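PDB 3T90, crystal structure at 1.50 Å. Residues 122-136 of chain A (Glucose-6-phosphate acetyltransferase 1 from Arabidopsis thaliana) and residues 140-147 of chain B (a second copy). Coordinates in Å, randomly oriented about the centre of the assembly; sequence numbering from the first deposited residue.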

# COMPACT_ATOMS: atom_id res chain seq x y z
N LEU A 122 -0.08 -6.31 -5.27
CA LEU A 122 0.87 -6.85 -4.25
C LEU A 122 2.22 -6.93 -4.91
O LEU A 122 2.35 -6.76 -6.13
CB LEU A 122 0.45 -8.21 -3.71
CG LEU A 122 0.31 -9.38 -4.74
CD1 LEU A 122 1.69 -10.01 -5.10
CD2 LEU A 122 -0.76 -10.43 -4.19
N ASP A 123 3.25 -7.11 -4.10
CA ASP A 123 4.62 -7.33 -4.63
C ASP A 123 5.12 -8.71 -4.24
O ASP A 123 4.78 -9.24 -3.17
CB ASP A 123 5.55 -6.21 -4.13
CG ASP A 123 5.05 -4.81 -4.47
OD1 ASP A 123 5.09 -4.43 -5.65
OD2 ASP A 123 4.80 -3.99 -3.56
N CYS A 124 5.93 -9.28 -5.15
CA CYS A 124 6.48 -10.63 -4.93
C CYS A 124 7.80 -10.78 -5.60
O CYS A 124 8.20 -9.93 -6.40
CB CYS A 124 5.49 -11.72 -5.37
SG CYS A 124 5.20 -11.72 -7.12
N SER A 125 8.49 -11.88 -5.30
CA SER A 125 9.68 -12.21 -6.07
C SER A 125 9.34 -12.56 -7.49
O SER A 125 8.25 -13.06 -7.80
CB SER A 125 10.47 -13.36 -5.42
OG SER A 125 9.63 -14.57 -5.52
N VAL A 126 10.31 -12.38 -8.37
CA VAL A 126 10.18 -12.86 -9.73
C VAL A 126 9.77 -14.33 -9.73
O VAL A 126 8.88 -14.70 -10.55
CB VAL A 126 11.51 -12.76 -10.42
CG1 VAL A 126 11.42 -13.39 -11.80
CG2 VAL A 126 12.06 -11.29 -10.47
N GLU A 127 10.35 -15.15 -8.86
CA GLU A 127 10.01 -16.60 -8.83
C GLU A 127 8.55 -16.91 -8.56
O GLU A 127 8.04 -17.96 -8.93
CB GLU A 127 10.85 -17.34 -7.81
CG GLU A 127 12.32 -17.42 -8.26
CD GLU A 127 13.21 -16.23 -7.87
OE1 GLU A 127 12.75 -15.13 -7.40
OE2 GLU A 127 14.43 -16.44 -7.98
N ASN A 128 7.87 -16.02 -7.84
CA ASN A 128 6.46 -16.22 -7.45
C ASN A 128 5.45 -15.59 -8.42
O ASN A 128 4.25 -15.67 -8.15
CB ASN A 128 6.28 -15.74 -6.00
CG ASN A 128 6.97 -16.65 -5.00
OD1 ASN A 128 6.91 -17.88 -5.11
ND2 ASN A 128 7.58 -16.06 -3.97
N LYS A 129 5.89 -14.97 -9.53
CA LYS A 129 5.02 -14.44 -10.56
C LYS A 129 3.99 -15.50 -10.95
O LYS A 129 2.80 -15.20 -10.98
CB LYS A 129 5.79 -13.96 -11.80
CG LYS A 129 4.91 -13.34 -12.88
CD LYS A 129 5.82 -12.84 -14.06
CE LYS A 129 5.79 -13.97 -15.10
NZ LYS A 129 6.88 -14.22 -16.14
N VAL A 130 4.45 -16.73 -11.25
CA VAL A 130 3.52 -17.68 -11.82
C VAL A 130 2.45 -18.09 -10.80
O VAL A 130 1.32 -18.30 -11.20
CB VAL A 130 4.30 -18.93 -12.40
CG1 VAL A 130 3.41 -20.01 -12.84
CG2 VAL A 130 5.15 -18.47 -13.63
N PHE A 131 2.77 -18.16 -9.51
CA PHE A 131 1.80 -18.39 -8.48
C PHE A 131 0.65 -17.39 -8.53
O PHE A 131 -0.53 -17.74 -8.51
CB PHE A 131 2.43 -18.38 -7.07
CG PHE A 131 1.42 -18.50 -5.98
CD1 PHE A 131 0.86 -19.74 -5.60
CD2 PHE A 131 1.00 -17.36 -5.32
CE1 PHE A 131 -0.10 -19.75 -4.57
CE2 PHE A 131 0.02 -17.39 -4.27
CZ PHE A 131 -0.53 -18.61 -3.96
N TYR A 132 1.02 -16.11 -8.55
CA TYR A 132 0.00 -15.09 -8.55
C TYR A 132 -0.73 -15.00 -9.87
O TYR A 132 -1.88 -14.59 -9.88
CB TYR A 132 0.60 -13.72 -8.11
CG TYR A 132 0.97 -13.75 -6.64
CD1 TYR A 132 -0.05 -13.75 -5.69
CD2 TYR A 132 2.29 -13.88 -6.21
CE1 TYR A 132 0.25 -13.78 -4.32
CE2 TYR A 132 2.60 -13.96 -4.87
CZ TYR A 132 1.58 -13.89 -3.94
OH TYR A 132 1.92 -13.91 -2.58
N GLU A 133 -0.08 -15.37 -10.97
CA GLU A 133 -0.85 -15.47 -12.23
C GLU A 133 -2.00 -16.48 -12.12
O GLU A 133 -3.07 -16.29 -12.73
CB GLU A 133 0.06 -15.79 -13.44
CG GLU A 133 1.06 -14.64 -13.77
CD GLU A 133 2.03 -14.99 -14.94
OE1 GLU A 133 2.43 -16.17 -15.04
OE2 GLU A 133 2.42 -14.08 -15.65
N LYS A 134 -1.77 -17.53 -11.33
CA LYS A 134 -2.81 -18.53 -11.08
C LYS A 134 -3.98 -18.01 -10.30
O LYS A 134 -5.03 -18.63 -10.34
CB LYS A 134 -2.25 -19.78 -10.41
CG LYS A 134 -1.43 -20.60 -11.39
CD LYS A 134 -1.68 -20.27 -12.85
CE LYS A 134 -0.55 -20.78 -13.72
NZ LYS A 134 0.78 -20.41 -13.07
N CYS A 135 -3.81 -16.84 -9.64
CA CYS A 135 -4.85 -16.13 -8.83
C CYS A 135 -5.46 -15.04 -9.67
O CYS A 135 -6.27 -14.25 -9.14
CB CYS A 135 -4.24 -15.53 -7.56
SG CYS A 135 -3.54 -16.76 -6.39
N GLY A 136 -5.15 -14.98 -10.98
CA GLY A 136 -5.75 -14.02 -11.91
C GLY A 136 -5.00 -12.71 -12.02
O GLY A 136 -5.52 -11.70 -12.58
N LYS B 140 13.95 -4.95 -6.22
CA LYS B 140 14.20 -6.34 -5.95
C LYS B 140 12.99 -7.21 -5.98
O LYS B 140 13.08 -8.41 -5.65
CB LYS B 140 14.85 -6.45 -4.53
CG LYS B 140 16.26 -5.72 -4.40
CD LYS B 140 17.29 -6.29 -5.36
CE LYS B 140 18.48 -5.29 -5.53
NZ LYS B 140 18.98 -5.14 -4.18
N SER B 141 11.81 -6.66 -6.25
CA SER B 141 10.58 -7.40 -6.36
C SER B 141 9.79 -6.80 -7.52
O SER B 141 10.12 -5.74 -8.05
CB SER B 141 9.68 -7.28 -5.13
OG SER B 141 10.36 -7.98 -4.05
N ILE B 142 8.77 -7.54 -7.94
CA ILE B 142 7.81 -7.12 -8.98
C ILE B 142 6.41 -6.92 -8.47
O ILE B 142 6.06 -7.39 -7.39
CB ILE B 142 7.75 -8.13 -10.11
CG1 ILE B 142 7.33 -9.52 -9.63
CG2 ILE B 142 9.13 -8.28 -10.77
CD1 ILE B 142 6.97 -10.49 -10.83
N GLN B 143 5.62 -6.14 -9.20
CA GLN B 143 4.25 -5.89 -8.84
C GLN B 143 3.37 -6.86 -9.57
O GLN B 143 3.52 -7.07 -10.80
CB GLN B 143 3.85 -4.45 -9.16
CG GLN B 143 2.40 -4.09 -8.61
CD GLN B 143 1.84 -2.91 -9.36
OE1 GLN B 143 1.57 -1.87 -8.79
NE2 GLN B 143 1.62 -3.10 -10.65
N MET B 144 2.40 -7.43 -8.86
CA MET B 144 1.28 -8.15 -9.49
C MET B 144 -0.00 -7.35 -9.26
O MET B 144 -0.18 -6.72 -8.22
CB MET B 144 1.09 -9.55 -8.86
CG MET B 144 2.25 -10.49 -8.88
SD MET B 144 2.92 -10.83 -10.51
CE MET B 144 1.58 -11.67 -11.31
N SER B 145 -0.90 -7.37 -10.24
CA SER B 145 -2.14 -6.63 -10.11
C SER B 145 -3.32 -7.42 -10.68
O SER B 145 -3.16 -8.23 -11.59
CB SER B 145 -2.02 -5.32 -10.91
OG SER B 145 -1.73 -5.58 -12.32
N LYS B 146 -4.47 -7.13 -10.13
CA LYS B 146 -5.77 -7.67 -10.67
C LYS B 146 -6.74 -6.51 -10.62
O LYS B 146 -7.00 -5.96 -9.58
CB LYS B 146 -6.32 -8.81 -9.84
CG LYS B 146 -7.70 -9.27 -10.43
CD LYS B 146 -8.25 -10.46 -9.59
CE LYS B 146 -9.43 -11.19 -10.26
NZ LYS B 146 -9.11 -12.60 -9.77
N TYR B 147 -7.27 -6.14 -11.79
CA TYR B 147 -8.31 -5.15 -11.89
C TYR B 147 -9.67 -5.85 -11.96
O TYR B 147 -9.84 -6.85 -12.67
CB TYR B 147 -8.10 -4.31 -13.19
CG TYR B 147 -7.01 -3.29 -13.05
CD1 TYR B 147 -7.32 -1.94 -13.00
CD2 TYR B 147 -5.67 -3.68 -12.88
CE1 TYR B 147 -6.35 -0.94 -12.80
CE2 TYR B 147 -4.62 -2.63 -12.72
CZ TYR B 147 -5.02 -1.31 -12.63
OH TYR B 147 -4.05 -0.38 -12.48
O HOH W 1 12.44 -10.92 -6.75

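Two copies of the acetyltransferase join edge to edge: strand 122-124 of chain A runs antiparallel to strand 140-147 of chain B, and the helix that follows in chain A covers one face of the junction. Four backbone hydrogen bonds tie the strands. A:Leu122 N donates to B:Met144 O (3.0 Å) and B:Met144 N to A:Leu122 O (2.8 Å); A:Cys124 N donates to B:Ile142 O (2.9 Å) and B:Ile142 N to A:Cys124 O (2.9 Å). Between these rings A:Asp123 and B:Gln143 form the non-hydrogen-bonded pair, close enough for a CA-H...O contact from A:Asp123 CA to B:Ile142 O (3.1 Å).

The side chains of A:Leu122, A:Cys124, B:Ile142 and B:Met144 share one face of the sheet, the one the helix packs against. B:Met144 gives up the most surface, 126 Å² of its own. Its three chi angles are all m, which curls the flexible, unbranched chain rather than extending it: CG lies 3.6 Å from A:Cys124 SG and 3.7 Å from A:Tyr132 CB, while CE ends 3.7 Å from A:Lys129 O and 3.9 Å from A:Glu133 CG. A:Leu122 (p, p) brings CD1 to 3.8 Å from B:Met144 CB. A:Cys124, chi1 p, rests its sulfur against both B:Met144 and B:Ile142, with SG also 4.0 Å from B:Ile142 CG1. B:Ile142 (p, t) sends CD1 to the start of the helix, 3.8 Å from A:Lys129 CB and 4.1 Å from A:Val126 CA. A:Lys129 thus lends its aliphatic base to the contact while its end leads away. A:Tyr132, chi1 m, points its CA-to-CB bond toward the strand, but its ring leads away and its OH is hydrogen-bonded elsewhere in the structure.

On the other face, A:Asp123 (chi1 m) lies beside B:Gln143, its OD1 3.7 Å from B:Gln143 CB; this partly exposed position suits a carboxylate.

Beyond the paired strands, one water bridges the chains, accepting from A:Val126 N (3.0 Å) and donating to B:Lys140 O (2.8 Å). At the opposite end of the contact B:Lys146 extends with its first three chi angles t, carrying NZ to A:Cys135 O for a weak hydrogen bond (3.3 Å). That carbonyl belongs to the type I turn from A:Glu133 to A:Gly136. Glycine suits the last position: at phi/psi 90/13 a CB would jam against the preceding carbonyl and lie 2.8 Å from B:Lys146 NZ.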